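Putative xylanase (Bacteroides fragilis, PDB 2P1G) is of unproven function but may hydrolyse glycosidic bonds, as expected of a putative xylanase, although it belongs to an amidase-like family. Local coordinates at residues Y49-A52 and M53-P57; H90-S93 and D94-N98; H157-K161 and D162-P166; G217-A220 and L221-L225. One frame throughout, in Å; residues are numbered along the deposited sequence.

Contact 1: Y49-A52 and M53-P57; sequences YALA and MALCP
Three successive carbonyls of Tyr49-Ala52 accept the amides of Met53-Pro57 in the i to i+4 pattern of an alpha-helix. Met53 N reaches Tyr49 O at 2.9 Å, Ala54 N reaches Ala50 O, and Leu55 N closes on Leu51 O with a more bent N-H...O angle of 142°. Beyond it the pattern shortens: Cys56 N turns back to Met53 O, three residues behind, at 3.0 Å, and the backbone of Cys56 then becomes extended. This is the C-terminal part of helix 43-54, and Gln59 NE2 bonds to the carbonyls of both Met53 and Cys56 where the chain leaves it.

Two apolar pairs spaced four residues apart run along the helix surface. Leu51 CD1 meets Leu55 CG at 4.0 Å, the two side chains crossing obliquely. With Leu51 CG anti to the backbone N (chi1 -176°) and Leu55 CG anti to its own carbonyl carbon, the branches converge, and Leu55 CG also rests 3.4 Å from Leu51 O. Met53 follows an extended path beyond CG, passing alongside the Tyr49 carbonyl, so that CG lies 3.2 Å from Tyr49 O and CE comes 4.2 Å from Tyr49 CB. The Tyr49 ring leads off instead toward Leu72 of helix 65-76, and its OH bonds to Asn37 N. On that same neighbouring helix, Asn71 ND2 bonds to Ala52 O.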
loop_
_atom_site.group_PDB
_atom_site.type_symbol
_atom_site.label_atom_id
_atom_site.label_comp_id
_atom_site.label_asym_id
_atom_site.label_seq_id
_atom_site.Cartn_x
_atom_site.Cartn_y
_atom_site.Cartn_z
ATOM N N TYR A 49 -3.963 0.013 -8.710
ATOM C CA TYR A 49 -4.508 -0.343 -10.037
ATOM C C TYR A 49 -5.053 -1.760 -10.019
ATOM O O TYR A 49 -6.154 -2.002 -10.491
ATOM C CB TYR A 49 -3.491 -0.186 -11.181
ATOM C CG TYR A 49 -2.967 1.231 -11.345
ATOM C CD1 TYR A 49 -3.841 2.328 -11.339
ATOM C CD2 TYR A 49 -1.607 1.466 -11.543
ATOM C CE1 TYR A 49 -3.369 3.619 -11.470
ATOM C CE2 TYR A 49 -1.109 2.781 -11.674
ATOM C CZ TYR A 49 -2.012 3.844 -11.644
ATOM O OH TYR A 49 -1.563 5.144 -11.770
ATOM N N ALA A 50 -4.263 -2.695 -9.482
ATOM C CA ALA A 50 -4.675 -4.091 -9.367
ATOM C C ALA A 50 -6.022 -4.223 -8.634
ATOM O O ALA A 50 -6.949 -4.901 -9.117
ATOM C CB ALA A 50 -3.590 -4.892 -8.640
ATOM N N LEU A 51 -6.126 -3.556 -7.493
ATOM C CA LEU A 51 -7.353 -3.557 -6.698
ATOM C C LEU A 51 -8.513 -2.943 -7.459
ATOM O O LEU A 51 -9.620 -3.504 -7.466
ATOM C CB LEU A 51 -7.148 -2.819 -5.366
ATOM C CG LEU A 51 -8.318 -2.806 -4.369
ATOM C CD1 LEU A 51 -8.890 -4.200 -4.130
ATOM C CD2 LEU A 51 -7.854 -2.183 -3.042
ATOM N N ALA A 52 -8.273 -1.789 -8.079
ATOM C CA ALA A 52 -9.348 -1.091 -8.767
ATOM C C ALA A 52 -9.901 -1.926 -9.921
ATOM O O ALA A 52 -11.113 -1.888 -10.188
ATOM C CB ALA A 52 -8.886 0.295 -9.255
ATOM N N MET A 53 -9.022 -2.661 -10.604
ATOM C CA MET A 53 -9.418 -3.613 -11.646
ATOM C C MET A 53 -10.210 -4.786 -11.068
ATOM O O MET A 53 -11.296 -5.126 -11.563
ATOM C CB MET A 53 -8.174 -4.136 -12.397
ATOM C CG MET A 53 -7.417 -3.062 -13.176
ATOM S SD MET A 53 -5.979 -3.724 -14.075
ATOM C CE MET A 53 -5.198 -2.185 -14.503
ATOM N N ALA A 54 -9.678 -5.388 -10.005
ATOM C CA ALA A 54 -10.261 -6.575 -9.416
ATOM C C ALA A 54 -11.688 -6.355 -8.878
ATOM O O ALA A 54 -12.474 -7.293 -8.830
ATOM C CB ALA A 54 -9.369 -7.110 -8.330
ATOM N N LEU A 55 -11.986 -5.126 -8.457
ATOM C CA LEU A 55 -13.282 -4.770 -7.893
ATOM C C LEU A 55 -14.361 -4.643 -8.963
ATOM O O LEU A 55 -15.558 -4.692 -8.643
ATOM C CB LEU A 55 -13.173 -3.451 -7.131
ATOM C CG LEU A 55 -12.502 -3.570 -5.754
ATOM C CD1 LEU A 55 -12.251 -2.187 -5.215
ATOM C CD2 LEU A 55 -13.350 -4.376 -4.773
ATOM N N CYS A 56 -13.944 -4.491 -10.216
ATOM C CA CYS A 56 -14.891 -4.302 -11.324
ATOM C C CYS A 56 -15.769 -5.545 -11.511
ATOM O O CYS A 56 -15.290 -6.673 -11.384
ATOM C CB CYS A 56 -14.171 -3.927 -12.628
ATOM S SG CYS A 56 -13.378 -2.273 -12.663
ATOM N N PRO A 57 -17.073 -5.342 -11.781
ATOM C CA PRO A 57 -17.960 -6.493 -11.925
ATOM C C PRO A 57 -17.583 -7.326 -13.150
ATOM O O PRO A 57 -17.777 -8.545 -13.142
ATOM C CB PRO A 57 -19.345 -5.854 -12.104
ATOM C CG PRO A 57 -19.078 -4.468 -12.589
ATOM C CD PRO A 57 -17.784 -4.061 -11.954
#

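Contact 2: H90-S93 and D94-N98; sequences HYIS and DWINN
Tyr91 occupies the N-cap position of helix 92-101, and its carbonyl opens the backbone ladder between His90-Ser93 and Asp94-Asn98. Trp95 N approaches Tyr91 O at 3.0 Å in the carbonyl plane, while the Asp94 amide makes a weak second bond to the same oxygen. Ile96 N to Ile92 O at 2.7 Å and Asn97 N to Ser93 O carry the helical pattern onward.

Apolar packing is concentrated in Ile92 and Ile96, where Ile92 CG2 touches Ile96 CD1 at 3.8 Å. The CG1 branch of Ile96 lies anti to its carbonyl carbon (chi1 -68°), which lays it 3.2 Å from Ile92 O, and CG1 also meets the edge of the Trp95 ring in its plane. The indole itself reaches Met192 and helix 43-54, where NE1 bonds to Glu48 OE2.

Polar side chains tie the first turn to its surroundings. Ser93 OG bonds to Asp188 OD2, and Tyr91 OH to Glu148 OE2. Asp94 OD2 forms a salt bridge with Arg78 NH2, a pairing that would favour a charged carboxylate. The same OD2 accepts a hydrogen bond from water 1 at 2.7 Å, which in turn accepts a hydrogen bond from Tyr91 N at 3.1 Å.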
loop_
_atom_site.group_PDB
_atom_site.type_symbol
_atom_site.label_atom_id
_atom_site.label_comp_id
_atom_site.label_asym_id
_atom_site.label_seq_id
_atom_site.Cartn_x
_atom_site.Cartn_y
_atom_site.Cartn_z
ATOM N N HIS A 90 -1.516 9.254 1.470
ATOM C CA HIS A 90 -0.062 9.043 1.412
ATOM C C HIS A 90 0.453 8.038 2.423
ATOM O O HIS A 90 1.338 7.247 2.106
ATOM C CB HIS A 90 0.641 10.380 1.636
ATOM C CG HIS A 90 0.223 11.429 0.656
ATOM N ND1 HIS A 90 0.540 11.347 -0.683
ATOM C CD2 HIS A 90 -0.489 12.569 0.809
ATOM C CE1 HIS A 90 0.036 12.392 -1.312
ATOM N NE2 HIS A 90 -0.604 13.141 -0.431
ATOM N N TYR A 91 -0.048 8.084 3.653
ATOM C CA TYR A 91 0.378 7.062 4.612
ATOM C C TYR A 91 -0.440 5.812 4.387
ATOM O O TYR A 91 -1.659 5.868 4.358
ATOM C CB TYR A 91 0.154 7.526 6.039
ATOM C CG TYR A 91 1.200 8.503 6.525
ATOM C CD1 TYR A 91 2.454 8.054 6.957
ATOM C CD2 TYR A 91 0.945 9.860 6.533
ATOM C CE1 TYR A 91 3.422 8.946 7.404
ATOM C CE2 TYR A 91 1.901 10.761 6.987
ATOM C CZ TYR A 91 3.125 10.299 7.417
ATOM O OH TYR A 91 4.058 11.190 7.859
ATOM N N ILE A 92 0.236 4.682 4.275
ATOM C CA ILE A 92 -0.446 3.397 4.070
ATOM C C ILE A 92 -1.440 3.004 5.167
ATOM O O ILE A 92 -2.476 2.427 4.862
ATOM C CB ILE A 92 0.555 2.308 3.686
ATOM C CG1 ILE A 92 1.192 2.682 2.343
ATOM C CG2 ILE A 92 -0.131 0.952 3.552
ATOM C CD1 ILE A 92 2.404 1.834 1.964
ATOM N N SER A 93 -1.182 3.362 6.434
ATOM C CA SER A 93 -2.163 3.093 7.493
ATOM C C SER A 93 -3.462 3.774 7.178
ATOM O O SER A 93 -4.529 3.237 7.410
ATOM C CB SER A 93 -1.693 3.578 8.871
ATOM O OG SER A 93 -0.578 2.806 9.280
ATOM N N ASP A 94 -3.353 4.991 6.657
ATOM C CA ASP A 94 -4.512 5.797 6.337
ATOM C C ASP A 94 -5.244 5.198 5.108
ATOM O O ASP A 94 -6.475 5.093 5.088
ATOM C CB ASP A 94 -3.995 7.192 6.013
ATOM C CG ASP A 94 -5.034 8.267 6.175
ATOM O OD1 ASP A 94 -6.170 8.016 6.654
ATOM O OD2 ASP A 94 -4.685 9.413 5.808
ATOM N N TRP A 95 -4.454 4.830 4.103
ATOM C CA TRP A 95 -4.924 4.153 2.898
ATOM C C TRP A 95 -5.696 2.881 3.263
ATOM O O TRP A 95 -6.806 2.622 2.748
ATOM C CB TRP A 95 -3.726 3.829 2.021
ATOM C CG TRP A 95 -4.005 3.278 0.653
ATOM C CD1 TRP A 95 -4.071 3.978 -0.506
ATOM C CD2 TRP A 95 -4.210 1.900 0.307
ATOM N NE1 TRP A 95 -4.331 3.131 -1.565
ATOM C CE2 TRP A 95 -4.407 1.846 -1.091
ATOM C CE3 TRP A 95 -4.235 0.704 1.043
ATOM C CZ2 TRP A 95 -4.638 0.642 -1.771
ATOM C CZ3 TRP A 95 -4.464 -0.486 0.370
ATOM C CH2 TRP A 95 -4.657 -0.513 -1.022
ATOM N N ILE A 96 -5.095 2.082 4.130
ATOM C CA ILE A 96 -5.770 0.853 4.602
ATOM C C ILE A 96 -7.088 1.195 5.334
ATOM O O ILE A 96 -8.126 0.599 5.055
ATOM C CB ILE A 96 -4.849 0.008 5.512
ATOM C CG1 ILE A 96 -3.696 -0.574 4.710
ATOM C CG2 ILE A 96 -5.657 -1.106 6.191
ATOM C CD1 ILE A 96 -2.561 -1.129 5.561
ATOM N N ASN A 97 -7.053 2.164 6.247
ATOM C CA ASN A 97 -8.265 2.563 6.981
ATOM C C ASN A 97 -9.380 2.989 6.014
ATOM O O ASN A 97 -10.542 2.656 6.216
ATOM C CB ASN A 97 -7.956 3.721 7.931
ATOM C CG ASN A 97 -9.141 4.106 8.777
ATOM O OD1 ASN A 97 -9.661 3.293 9.561
ATOM N ND2 ASN A 97 -9.603 5.344 8.613
ATOM N N ASN A 98 -9.004 3.731 4.969
ATOM C CA ASN A 98 -9.965 4.233 3.987
ATOM C C ASN A 98 -10.678 3.075 3.304
ATOM O O ASN A 98 -11.905 3.077 3.151
ATOM C CB ASN A 98 -9.261 5.119 2.943
ATOM C CG ASN A 98 -10.218 5.616 1.843
ATOM O OD1 ASN A 98 -11.119 6.405 2.118
ATOM N ND2 ASN A 98 -9.996 5.176 0.604
HETATM O O HOH W 1 -2.324 9.992 4.540
#

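Contact 3: H157-K161 and D162-P166; sequences HYLPK and DKLEP
A short 3-10 turn follows strand 159-160 and folds Asp162-Pro166 back against His157-Lys161, with Leu159 and Pro160 meeting Lys163 and Leu164. Lys163 N bonds to Pro160 O at 2.8 Å, and Leu164 N to Lys161 O at 3.1 Å. Both are three-residue spacings, and both donors stand above the acceptor's carbonyl plane, the second one 63° out of it.

Leu159 holds the inner side of the turn. Its CD1 lies 3.7 Å from Lys163 CB, and its CD2 meets Leu164 CD1 at 4.0 Å, these two leucines crossing at about a right angle. The strand belongs to the larger antiparallel sheet, where it pairs with strand 231-238; both leucines touch Ile234 there, and Leu164 continues onto Leu221 and Leu225 of helix 221-226.

On the outer side, Lys163 holds CG anti to its carbonyl carbon (chi1 -55°), which sets that atom beside the proline ring, 4.1 Å from Pro160 CD, before a bend at chi2 leads the chain off. Asp162 folds its carboxylate back over the turn, with OD1 at 3.6 Å from Pro160 CB. The chain of Lys161 is instead extended beyond CG and leads away, its ammonium NZ bonding to the carbonyls of Leu231 and Leu225.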
loop_
_atom_site.group_PDB
_atom_site.type_symbol
_atom_site.label_atom_id
_atom_site.label_comp_id
_atom_site.label_asym_id
_atom_site.label_seq_id
_atom_site.Cartn_x
_atom_site.Cartn_y
_atom_site.Cartn_z
ATOM N N HIS A 157 -3.683 -4.316 14.191
ATOM C CA HIS A 157 -3.173 -5.698 14.333
ATOM C C HIS A 157 -2.098 -5.975 13.301
ATOM O O HIS A 157 -2.174 -5.458 12.191
ATOM C CB HIS A 157 -4.302 -6.701 14.115
ATOM C CG HIS A 157 -5.345 -6.701 15.200
ATOM N ND1 HIS A 157 -5.460 -7.726 16.120
ATOM C CD2 HIS A 157 -6.352 -5.836 15.470
ATOM C CE1 HIS A 157 -6.487 -7.482 16.919
ATOM N NE2 HIS A 157 -7.053 -6.348 16.536
ATOM N N TYR A 158 -1.090 -6.779 13.653
ATOM C CA TYR A 158 -0.114 -7.203 12.625
ATOM C C TYR A 158 0.413 -8.560 12.991
ATOM O O TYR A 158 0.157 -9.044 14.093
ATOM C CB TYR A 158 1.042 -6.186 12.467
ATOM C CG TYR A 158 2.184 -6.330 13.489
ATOM C CD1 TYR A 158 3.519 -6.450 13.070
ATOM C CD2 TYR A 158 1.928 -6.350 14.866
ATOM C CE1 TYR A 158 4.562 -6.601 13.994
ATOM C CE2 TYR A 158 2.977 -6.495 15.793
ATOM C CZ TYR A 158 4.271 -6.622 15.348
ATOM O OH TYR A 158 5.288 -6.759 16.282
ATOM N N LEU A 159 1.129 -9.187 12.069
ATOM C CA LEU A 159 1.811 -10.427 12.352
ATOM C C LEU A 159 3.300 -10.157 12.439
ATOM O O LEU A 159 3.894 -9.768 11.449
ATOM C CB LEU A 159 1.599 -11.442 11.220
ATOM C CG LEU A 159 2.157 -12.857 11.486
ATOM C CD1 LEU A 159 1.318 -13.624 12.552
ATOM C CD2 LEU A 159 2.191 -13.633 10.187
ATOM N N PRO A 160 3.906 -10.391 13.614
ATOM C CA PRO A 160 5.342 -10.241 13.754
ATOM C C PRO A 160 6.097 -11.151 12.793
ATOM O O PRO A 160 5.706 -12.299 12.600
ATOM C CB PRO A 160 5.594 -10.614 15.220
ATOM C CG PRO A 160 4.291 -10.332 15.906
ATOM C CD PRO A 160 3.275 -10.795 14.880
ATOM N N LYS A 161 7.174 -10.637 12.197
ATOM C CA LYS A 161 7.908 -11.408 11.198
ATOM C C LYS A 161 8.442 -12.732 11.752
ATOM O O LYS A 161 8.574 -13.691 10.991
ATOM C CB LYS A 161 9.044 -10.602 10.581
ATOM C CG LYS A 161 10.156 -10.161 11.555
ATOM C CD LYS A 161 11.174 -9.310 10.795
ATOM C CE LYS A 161 12.480 -9.081 11.578
ATOM N NZ LYS A 161 13.265 -8.037 10.828
ATOM N N ASP A 162 8.736 -12.800 13.053
ATOM C CA ASP A 162 9.171 -14.101 13.603
ATOM C C ASP A 162 8.061 -15.174 13.632
ATOM O O ASP A 162 8.330 -16.353 13.914
ATOM C CB ASP A 162 9.955 -13.972 14.941
ATOM C CG ASP A 162 9.088 -13.564 16.125
ATOM O OD1 ASP A 162 7.898 -13.240 15.945
ATOM O OD2 ASP A 162 9.614 -13.552 17.275
ATOM N N LYS A 163 6.833 -14.778 13.300
ATOM C CA LYS A 163 5.706 -15.719 13.242
ATOM C C LYS A 163 5.414 -16.190 11.823
ATOM O O LYS A 163 4.505 -17.003 11.599
ATOM C CB LYS A 163 4.445 -15.108 13.878
ATOM C CG LYS A 163 4.666 -14.609 15.319
ATOM C CD LYS A 163 5.191 -15.743 16.218
ATOM C CE LYS A 163 5.502 -15.252 17.635
ATOM N NZ LYS A 163 6.119 -16.353 18.437
ATOM N N LEU A 164 6.189 -15.697 10.860
ATOM C CA LEU A 164 5.933 -16.029 9.454
ATOM C C LEU A 164 7.022 -16.965 8.926
ATOM O O LEU A 164 8.201 -16.676 9.076
ATOM C CB LEU A 164 5.880 -14.758 8.583
ATOM C CG LEU A 164 5.447 -15.012 7.119
ATOM C CD1 LEU A 164 3.987 -15.456 7.064
ATOM C CD2 LEU A 164 5.638 -13.763 6.261
ATOM N N GLU A 165 6.609 -18.080 8.321
ATOM C CA GLU A 165 7.534 -19.064 7.776
ATOM C C GLU A 165 7.625 -18.910 6.250
ATOM O O GLU A 165 6.751 -18.293 5.647
ATOM C CB GLU A 165 7.042 -20.494 8.109
ATOM C CG GLU A 165 7.100 -20.859 9.589
ATOM C CD GLU A 165 8.500 -20.793 10.149
ATOM O OE1 GLU A 165 9.465 -20.978 9.380
ATOM O OE2 GLU A 165 8.647 -20.570 11.369
ATOM N N PRO A 166 8.680 -19.471 5.626
ATOM C CA PRO A 166 8.775 -19.371 4.175
ATOM C C PRO A 166 7.542 -19.885 3.432
ATOM O O PRO A 166 7.249 -19.361 2.361
ATOM C CB PRO A 166 10.007 -20.212 3.828
ATOM C CG PRO A 166 10.828 -20.238 5.067
ATOM C CD PRO A 166 9.866 -20.141 6.218
#

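Contact 4: G217-A220 and L221-L225; sequences GKTA and LSQML
Thr219 OG1 presses against Met224 CG at 3.2 Å, the close side-chain meeting between the Gly217-Ala220 loop and the start of helix 221-226. The two side chains cross at about a right angle. Met224 CG, anti to its own carbonyl carbon (chi1 -66°), also lies 3.7 Å from Ala220 O, and a bend at chi3 turns CE away from the SD atom's neighbour, Thr219 O. Next to this packing, Ala220 at the N-cap position supplies the carbonyl that begins the helix: Met224 N bonds to it at 3.1 Å, nearly along the C=O axis, and Gln223 N adds a weak bond to the same oxygen. On the buried side, Leu221 packs on Ile178, Leu180 and Leu202, joining the helix to the sheet.

The looser flank belongs to Gln223, an exposed residue whose extended chain crosses Thr219 at about a right angle. Its NE2 comes no nearer than 4.1 Å to Thr219 CG2. At the other branch of the amide, OE1 receives a weak bond from water 2 at 3.4 Å, and that water accepts a hydrogen bond from Ala220 N at 3.0 Å. The N-cap residue therefore has its carbonyl engaged by helix amides and its N-H by solvent, so both of its backbone polar groups are satisfied as the loop becomes helix.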
loop_
_atom_site.group_PDB
_atom_site.type_symbol
_atom_site.label_atom_id
_atom_site.label_comp_id
_atom_site.label_asym_id
_atom_site.label_seq_id
_atom_site.Cartn_x
_atom_site.Cartn_y
_atom_site.Cartn_z
ATOM N N GLY A 217 8.736 -11.706 -6.467
ATOM C CA GLY A 217 10.006 -11.736 -5.731
ATOM C C GLY A 217 10.603 -13.127 -5.735
ATOM O O GLY A 217 9.866 -14.118 -5.653
ATOM N N LYS A 218 11.927 -13.199 -5.882
ATOM C CA LYS A 218 12.657 -14.478 -5.865
ATOM C C LYS A 218 12.790 -15.070 -4.461
ATOM O O LYS A 218 12.907 -16.291 -4.287
ATOM C CB LYS A 218 14.059 -14.308 -6.459
ATOM C CG LYS A 218 14.085 -13.945 -7.954
ATOM C CD LYS A 218 15.478 -14.207 -8.564
ATOM C CE LYS A 218 16.516 -13.165 -8.120
ATOM N NZ LYS A 218 16.635 -12.024 -9.082
ATOM N N THR A 219 12.792 -14.203 -3.460
ATOM C CA THR A 219 13.006 -14.646 -2.098
ATOM C C THR A 219 11.667 -14.680 -1.370
ATOM O O THR A 219 10.865 -13.743 -1.513
ATOM C CB THR A 219 13.995 -13.717 -1.383
ATOM O OG1 THR A 219 13.413 -12.425 -1.251
ATOM C CG2 THR A 219 15.274 -13.549 -2.218
ATOM N N ALA A 220 11.429 -15.751 -0.609
ATOM C CA ALA A 220 10.203 -15.897 0.170
ATOM C C ALA A 220 9.996 -14.658 1.039
ATOM O O ALA A 220 10.960 -14.054 1.529
ATOM C CB ALA A 220 10.252 -17.158 1.042
ATOM N N LEU A 221 8.741 -14.279 1.230
ATOM C CA LEU A 221 8.418 -13.094 2.032
ATOM C C LEU A 221 9.075 -13.108 3.420
ATOM O O LEU A 221 9.595 -12.085 3.874
ATOM C CB LEU A 221 6.900 -12.931 2.146
ATOM C CG LEU A 221 6.364 -11.792 3.030
ATOM C CD1 LEU A 221 6.837 -10.448 2.513
ATOM C CD2 LEU A 221 4.850 -11.843 3.045
ATOM N N SER A 222 9.033 -14.251 4.104
ATOM C CA SER A 222 9.618 -14.353 5.436
ATOM C C SER A 222 11.101 -13.970 5.438
ATOM O O SER A 222 11.571 -13.324 6.383
ATOM C CB SER A 222 9.407 -15.758 6.020
ATOM O OG SER A 222 10.060 -16.729 5.218
ATOM N N GLN A 223 11.810 -14.310 4.360
ATOM C CA GLN A 223 13.231 -13.976 4.248
ATOM C C GLN A 223 13.427 -12.489 3.935
ATOM O O GLN A 223 14.333 -11.867 4.489
ATOM C CB GLN A 223 13.937 -14.841 3.209
ATOM C CG GLN A 223 15.465 -14.689 3.242
ATOM C CD GLN A 223 16.173 -15.602 2.268
ATOM O OE1 GLN A 223 16.147 -16.835 2.410
ATOM N NE2 GLN A 223 16.829 -15.007 1.270
ATOM N N MET A 224 12.574 -11.924 3.077
ATOM C CA MET A 224 12.586 -10.470 2.807
ATOM C C MET A 224 12.472 -9.694 4.126
ATOM O O MET A 224 13.181 -8.703 4.346
ATOM C CB MET A 224 11.425 -10.045 1.882
ATOM C CG MET A 224 11.450 -10.580 0.452
ATOM S SD MET A 224 9.964 -10.113 -0.519
ATOM C CE MET A 224 9.826 -8.379 -0.106
ATOM N N LEU A 225 11.578 -10.144 5.000
ATOM C CA LEU A 225 11.350 -9.489 6.279
ATOM C C LEU A 225 12.507 -9.684 7.238
ATOM O O LEU A 225 12.980 -8.723 7.859
ATOM C CB LEU A 225 10.071 -10.031 6.931
ATOM C CG LEU A 225 8.746 -9.784 6.208
ATOM C CD1 LEU A 225 7.670 -10.632 6.846
ATOM C CD2 LEU A 225 8.376 -8.319 6.415
HETATM O O HOH W 2 13.687 -17.503 0.159
#

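The four local contacts fall into two neighbouring pairs. Contacts 1 and 2 have centres 18 Å apart, yet their helices meet where Leu51 CD2 packs on Trp95 CH2 at 4.1 Å. Contacts 3 and 4 lie closer, with centres 12 Å apart on the same side of the chain's centre. There Pro166 N packs on Ser222 OG at 3.1 Å, while Leu164 O packs on Ser222 CB at 3.4 Å, joining the turn to the helix. Between the pairs there is no touch: contacts 2 and 3 come within about 8 Å at their nearest atoms, contacts 1 and 3 within about 17 Å.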